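Local coordinates for Ras GTPase-activating-like protein IQGAP2 (Homo sapiens, PDB 5CJP) that probably acts as a scaffold and effector of Rho-family GTPases such as Cdc42, binding them through a GAP-related domain rather than speeding their GTP hydrolysis, at residues Asn280-Gly285 / Tyr296-Tyr301; Tyr204-Leu209 / Lys227-Leu232. All coordinates share one frame; numbering follows the deposited sequence.

Interaction 1 (Asn280-Gly285 / Tyr296-Tyr301); sequences NKLFEG and YLSETY
The carbonyl oxygen of Lys281 accepts a hydrogen bond from His276 ND1, and Leu297 CD1 lies against it at 3.7 Å. That same methyl covers one face of the Phe283 ring, 4.0 Å from the ring centroid and 14° off its normal, a CH-pi contact with the leucine side chain set roughly perpendicular to that of the phenylalanine. Leu297 points from its helix toward the loop, and the end of the Phe283 side chain comes in to meet it; the Phe283 and His276 rings also meet edge-to-face.

Leu282 runs past Leu297 in the opposite direction, with CD2 at 4.1 Å from Leu297 CB. Leu282 CD2 also lies against Ser298 OG, whose hydrogen bond goes to Asn294 O one turn back on the helix rather than to the loop.

At the other end, Asn280 stacks on Tyr301. Amide and ring planes are only 18° apart; CB stands over the middle of the ring, 3.7 Å from its centroid, and ND2 lies above the same ring nearer the rim, by CE2. With CG anti to the backbone N (chi1 -159°), the amide is laid out across the aromatic face. Asn280, with its positive phi, is the C' residue of a Schellman motif closing helix 261-278, which turns the chain into a loop running back over helix 294-311.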
# COMPACT_ATOMS: atom_id res chain seq x y z
N ASN E 280 -13.18 -44.36 -1.39
CA ASN E 280 -13.56 -45.74 -1.73
C ASN E 280 -15.08 -45.96 -1.72
O ASN E 280 -15.57 -46.95 -1.16
CB ASN E 280 -12.90 -46.73 -0.77
CG ASN E 280 -12.82 -48.14 -1.35
OD1 ASN E 280 -13.39 -48.43 -2.40
ND2 ASN E 280 -12.11 -49.02 -0.65
N LYS E 281 -15.82 -45.06 -2.35
CA LYS E 281 -17.28 -45.17 -2.41
C LYS E 281 -17.80 -45.34 -3.83
O LYS E 281 -17.72 -44.43 -4.66
CB LYS E 281 -17.92 -43.93 -1.77
CG LYS E 281 -18.11 -44.04 -0.27
CD LYS E 281 -19.39 -44.79 0.06
CE LYS E 281 -20.62 -43.88 -0.08
NZ LYS E 281 -20.67 -43.16 -1.39
N LEU E 282 -18.34 -46.52 -4.11
CA LEU E 282 -18.88 -46.81 -5.42
C LEU E 282 -20.25 -46.16 -5.62
O LEU E 282 -20.98 -45.92 -4.66
CB LEU E 282 -18.99 -48.32 -5.62
CG LEU E 282 -17.71 -49.12 -5.37
CD1 LEU E 282 -17.98 -50.59 -5.59
CD2 LEU E 282 -16.61 -48.63 -6.30
N PHE E 283 -20.58 -45.88 -6.87
CA PHE E 283 -21.87 -45.29 -7.19
C PHE E 283 -22.94 -46.36 -7.05
O PHE E 283 -22.72 -47.53 -7.37
CB PHE E 283 -21.85 -44.76 -8.61
CG PHE E 283 -21.07 -43.49 -8.77
CD1 PHE E 283 -20.40 -43.20 -9.95
CD2 PHE E 283 -21.03 -42.55 -7.74
CE1 PHE E 283 -19.72 -42.01 -10.12
CE2 PHE E 283 -20.35 -41.35 -7.90
CZ PHE E 283 -19.69 -41.08 -9.10
N GLU E 284 -24.11 -45.96 -6.57
CA GLU E 284 -25.21 -46.90 -6.40
C GLU E 284 -26.40 -46.18 -5.80
O GLU E 284 -26.35 -44.97 -5.58
CB GLU E 284 -24.79 -48.07 -5.53
CG GLU E 284 -24.49 -47.73 -4.08
CD GLU E 284 -23.77 -48.86 -3.37
OE1 GLU E 284 -23.95 -48.99 -2.14
OE2 GLU E 284 -23.01 -49.60 -4.02
N GLY E 285 -27.47 -46.93 -5.54
CA GLY E 285 -28.68 -46.38 -4.97
C GLY E 285 -28.94 -44.92 -5.29
O GLY E 285 -28.51 -44.03 -4.54
N TYR E 296 -13.61 -48.01 -12.56
CA TYR E 296 -12.61 -46.94 -12.59
C TYR E 296 -12.41 -46.40 -11.18
O TYR E 296 -11.29 -46.12 -10.77
CB TYR E 296 -13.05 -45.81 -13.53
CG TYR E 296 -12.16 -44.57 -13.50
CD1 TYR E 296 -10.84 -44.60 -13.98
CD2 TYR E 296 -12.65 -43.35 -13.02
CE1 TYR E 296 -10.04 -43.44 -14.00
CE2 TYR E 296 -11.85 -42.18 -13.03
CZ TYR E 296 -10.55 -42.23 -13.52
OH TYR E 296 -9.80 -41.07 -13.57
N LEU E 297 -13.51 -46.25 -10.45
CA LEU E 297 -13.45 -45.74 -9.10
C LEU E 297 -12.57 -46.59 -8.21
O LEU E 297 -11.83 -46.07 -7.40
CB LEU E 297 -14.85 -45.66 -8.48
CG LEU E 297 -15.74 -44.53 -8.99
CD1 LEU E 297 -17.10 -44.57 -8.30
CD2 LEU E 297 -15.05 -43.22 -8.72
N SER E 298 -12.65 -47.91 -8.37
CA SER E 298 -11.85 -48.81 -7.54
C SER E 298 -10.38 -48.83 -7.90
O SER E 298 -9.54 -49.16 -7.07
CB SER E 298 -12.41 -50.23 -7.61
OG SER E 298 -13.78 -50.25 -7.28
N GLU E 299 -10.06 -48.51 -9.15
CA GLU E 299 -8.67 -48.48 -9.58
C GLU E 299 -8.09 -47.16 -9.09
O GLU E 299 -6.97 -47.10 -8.56
CB GLU E 299 -8.57 -48.54 -11.11
CG GLU E 299 -9.28 -49.72 -11.75
CD GLU E 299 -9.16 -49.73 -13.27
OE1 GLU E 299 -9.48 -48.69 -13.90
OE2 GLU E 299 -8.74 -50.77 -13.82
N THR E 300 -8.88 -46.11 -9.27
CA THR E 300 -8.48 -44.78 -8.85
C THR E 300 -8.26 -44.71 -7.35
O THR E 300 -7.32 -44.05 -6.89
CB THR E 300 -9.53 -43.75 -9.27
OG1 THR E 300 -9.62 -43.73 -10.70
CG2 THR E 300 -9.15 -42.37 -8.77
N TYR E 301 -9.09 -45.40 -6.58
CA TYR E 301 -8.93 -45.43 -5.14
C TYR E 301 -7.57 -46.05 -4.82
O TYR E 301 -6.81 -45.53 -4.00
CB TYR E 301 -10.04 -46.27 -4.48
CG TYR E 301 -9.71 -46.66 -3.06
CD1 TYR E 301 -9.61 -45.68 -2.05
CD2 TYR E 301 -9.41 -47.98 -2.72
CE1 TYR E 301 -9.22 -46.02 -0.76
CE2 TYR E 301 -9.01 -48.33 -1.43
CZ TYR E 301 -8.92 -47.34 -0.45
OH TYR E 301 -8.50 -47.65 0.82

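Interaction 2 (Tyr204-Leu209 / Lys227-Leu232); sequences YIAKVL and KIVGNL
Ile205 brushes Leu232 at the edge of the contact, its CG2 lying 4.5 Å from Leu232 CD2. The rest of the isoleucine leads away from helix 222-243, toward Phe68 and Leu72 of helix 58-79 and Val97 of helix 92-102.

Ala206 is where the two backbones come nearest, its CA 5.8 Å from that of Val229. Its small CB points at the other helix and takes Leu232 CD2 at 3.9 Å, and the same leucine methyl also rests against Ala206 CA. On its other flank Ala206 meets Val229: CB approaches CG1, and the carbonyl oxygen of Ala206 has Val229 CG2 at 3.9 Å, so that both methyls of the valine take part in the contact.

The axes of the two segments pass 9.8 Å apart and run nearly antiparallel, at 150°, as the arms of a helical hairpin within the all-helical GAP-related domain. Farther along, the second arm carries the counterpart of the FLR signature of Ras GTPase-activating proteins.

One turn beyond Ala206, Leu209 reaches across with CG anti to the backbone N (chi1 168°), which carries its branched end out over the partner helix. CD2 is shared there: Ile228 CG2 and Leu232 CD2 both lie 4.0 Å from it. Leu209 and Leu232 lie alongside each other, pointing opposite ways, whereas Leu209 and Ile228 meet at a slant, with the CG2 branch of the isoleucine facing CG and both methyls of the leucine. Ile228 in turn packs on Ile213, farther along the first helix, and on Val83.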
# COMPACT_ATOMS: atom_id res chain seq x y z
N TYR E 204 4.03 -33.22 6.20
CA TYR E 204 4.41 -33.50 7.58
C TYR E 204 3.21 -33.54 8.52
O TYR E 204 3.13 -34.40 9.38
CB TYR E 204 5.43 -32.47 8.05
CG TYR E 204 5.75 -32.61 9.51
CD1 TYR E 204 6.30 -33.79 10.01
CD2 TYR E 204 5.44 -31.59 10.41
CE1 TYR E 204 6.53 -33.96 11.38
CE2 TYR E 204 5.67 -31.75 11.77
CZ TYR E 204 6.20 -32.93 12.25
OH TYR E 204 6.39 -33.08 13.61
N ILE E 205 2.28 -32.61 8.35
CA ILE E 205 1.12 -32.61 9.22
C ILE E 205 0.24 -33.83 8.94
O ILE E 205 -0.38 -34.38 9.85
CB ILE E 205 0.31 -31.31 9.05
CG1 ILE E 205 1.12 -30.13 9.62
CG2 ILE E 205 -1.02 -31.42 9.77
CD1 ILE E 205 1.41 -30.22 11.07
N ALA E 206 0.20 -34.27 7.69
CA ALA E 206 -0.56 -35.46 7.34
C ALA E 206 0.07 -36.61 8.11
O ALA E 206 -0.62 -37.47 8.66
CB ALA E 206 -0.49 -35.73 5.84
N LYS E 207 1.40 -36.61 8.17
CA LYS E 207 2.12 -37.64 8.91
C LYS E 207 1.76 -37.55 10.39
O LYS E 207 1.37 -38.54 11.00
CB LYS E 207 3.63 -37.46 8.74
CG LYS E 207 4.45 -38.36 9.63
CD LYS E 207 5.91 -38.20 9.30
CE LYS E 207 6.78 -38.77 10.38
NZ LYS E 207 8.19 -38.61 9.98
N VAL E 208 1.90 -36.37 10.98
CA VAL E 208 1.55 -36.17 12.38
C VAL E 208 0.12 -36.62 12.62
O VAL E 208 -0.16 -37.33 13.58
CB VAL E 208 1.61 -34.69 12.77
CG1 VAL E 208 0.81 -34.46 14.06
CG2 VAL E 208 3.06 -34.27 12.96
N LEU E 209 -0.78 -36.16 11.76
CA LEU E 209 -2.18 -36.51 11.87
C LEU E 209 -2.37 -38.02 11.92
O LEU E 209 -2.98 -38.54 12.86
CB LEU E 209 -2.95 -35.92 10.68
CG LEU E 209 -4.38 -36.40 10.44
CD1 LEU E 209 -5.17 -36.28 11.71
CD2 LEU E 209 -5.03 -35.58 9.33
N LYS E 227 -7.95 -42.83 4.93
CA LYS E 227 -9.12 -42.09 4.50
C LYS E 227 -9.13 -40.73 5.19
O LYS E 227 -9.64 -39.74 4.66
CB LYS E 227 -10.40 -42.87 4.81
CG LYS E 227 -10.67 -44.01 3.83
CD LYS E 227 -12.00 -44.67 4.10
CE LYS E 227 -12.41 -45.56 2.95
NZ LYS E 227 -13.81 -46.02 3.10
N ILE E 228 -8.56 -40.70 6.39
CA ILE E 228 -8.46 -39.47 7.17
C ILE E 228 -7.42 -38.59 6.49
O ILE E 228 -7.68 -37.41 6.21
CB ILE E 228 -7.99 -39.77 8.59
CG1 ILE E 228 -9.05 -40.63 9.27
CG2 ILE E 228 -7.77 -38.49 9.37
CD1 ILE E 228 -8.58 -41.18 10.55
N VAL E 229 -6.26 -39.18 6.21
CA VAL E 229 -5.18 -38.48 5.54
C VAL E 229 -5.62 -37.99 4.17
O VAL E 229 -5.20 -36.93 3.72
CB VAL E 229 -3.96 -39.37 5.35
CG1 VAL E 229 -3.01 -38.75 4.33
CG2 VAL E 229 -3.25 -39.55 6.68
N GLY E 230 -6.46 -38.77 3.51
CA GLY E 230 -6.93 -38.37 2.20
C GLY E 230 -7.91 -37.22 2.29
O GLY E 230 -8.09 -36.47 1.34
N ASN E 231 -8.58 -37.10 3.44
CA ASN E 231 -9.54 -36.04 3.67
C ASN E 231 -8.79 -34.72 3.71
O ASN E 231 -9.24 -33.73 3.15
CB ASN E 231 -10.25 -36.24 5.01
CG ASN E 231 -11.09 -35.04 5.41
OD1 ASN E 231 -12.14 -34.78 4.82
ND2 ASN E 231 -10.62 -34.30 6.40
N LEU E 232 -7.63 -34.72 4.36
CA LEU E 232 -6.79 -33.53 4.47
C LEU E 232 -6.18 -33.14 3.13
O LEU E 232 -6.33 -32.01 2.67
CB LEU E 232 -5.66 -33.77 5.47
CG LEU E 232 -4.49 -32.77 5.48
CD1 LEU E 232 -4.99 -31.36 5.85
CD2 LEU E 232 -3.44 -33.24 6.47

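How the interactions relate
Following the chain from its N terminus, interaction 2 comes first: it joins helix 200-216 to helix 222-243 and closes the short hairpin between them. The chain then passes through helix 261-278, and the loop leaving that helix folds back onto helix 294-311 in interaction 1, which closes a second, shorter loop. The two closures follow in series, neither nesting nor crossing, with centres about 21 Å apart. They nonetheless touch, Asn280 CB packing on Lys227 CE at 3.9 Å, so the loop is joined to the hairpin's second arm. Both sides also reach the chain of another protein, Lys227 pairing with an acidic side chain there and Lys281 packing on an apolar one.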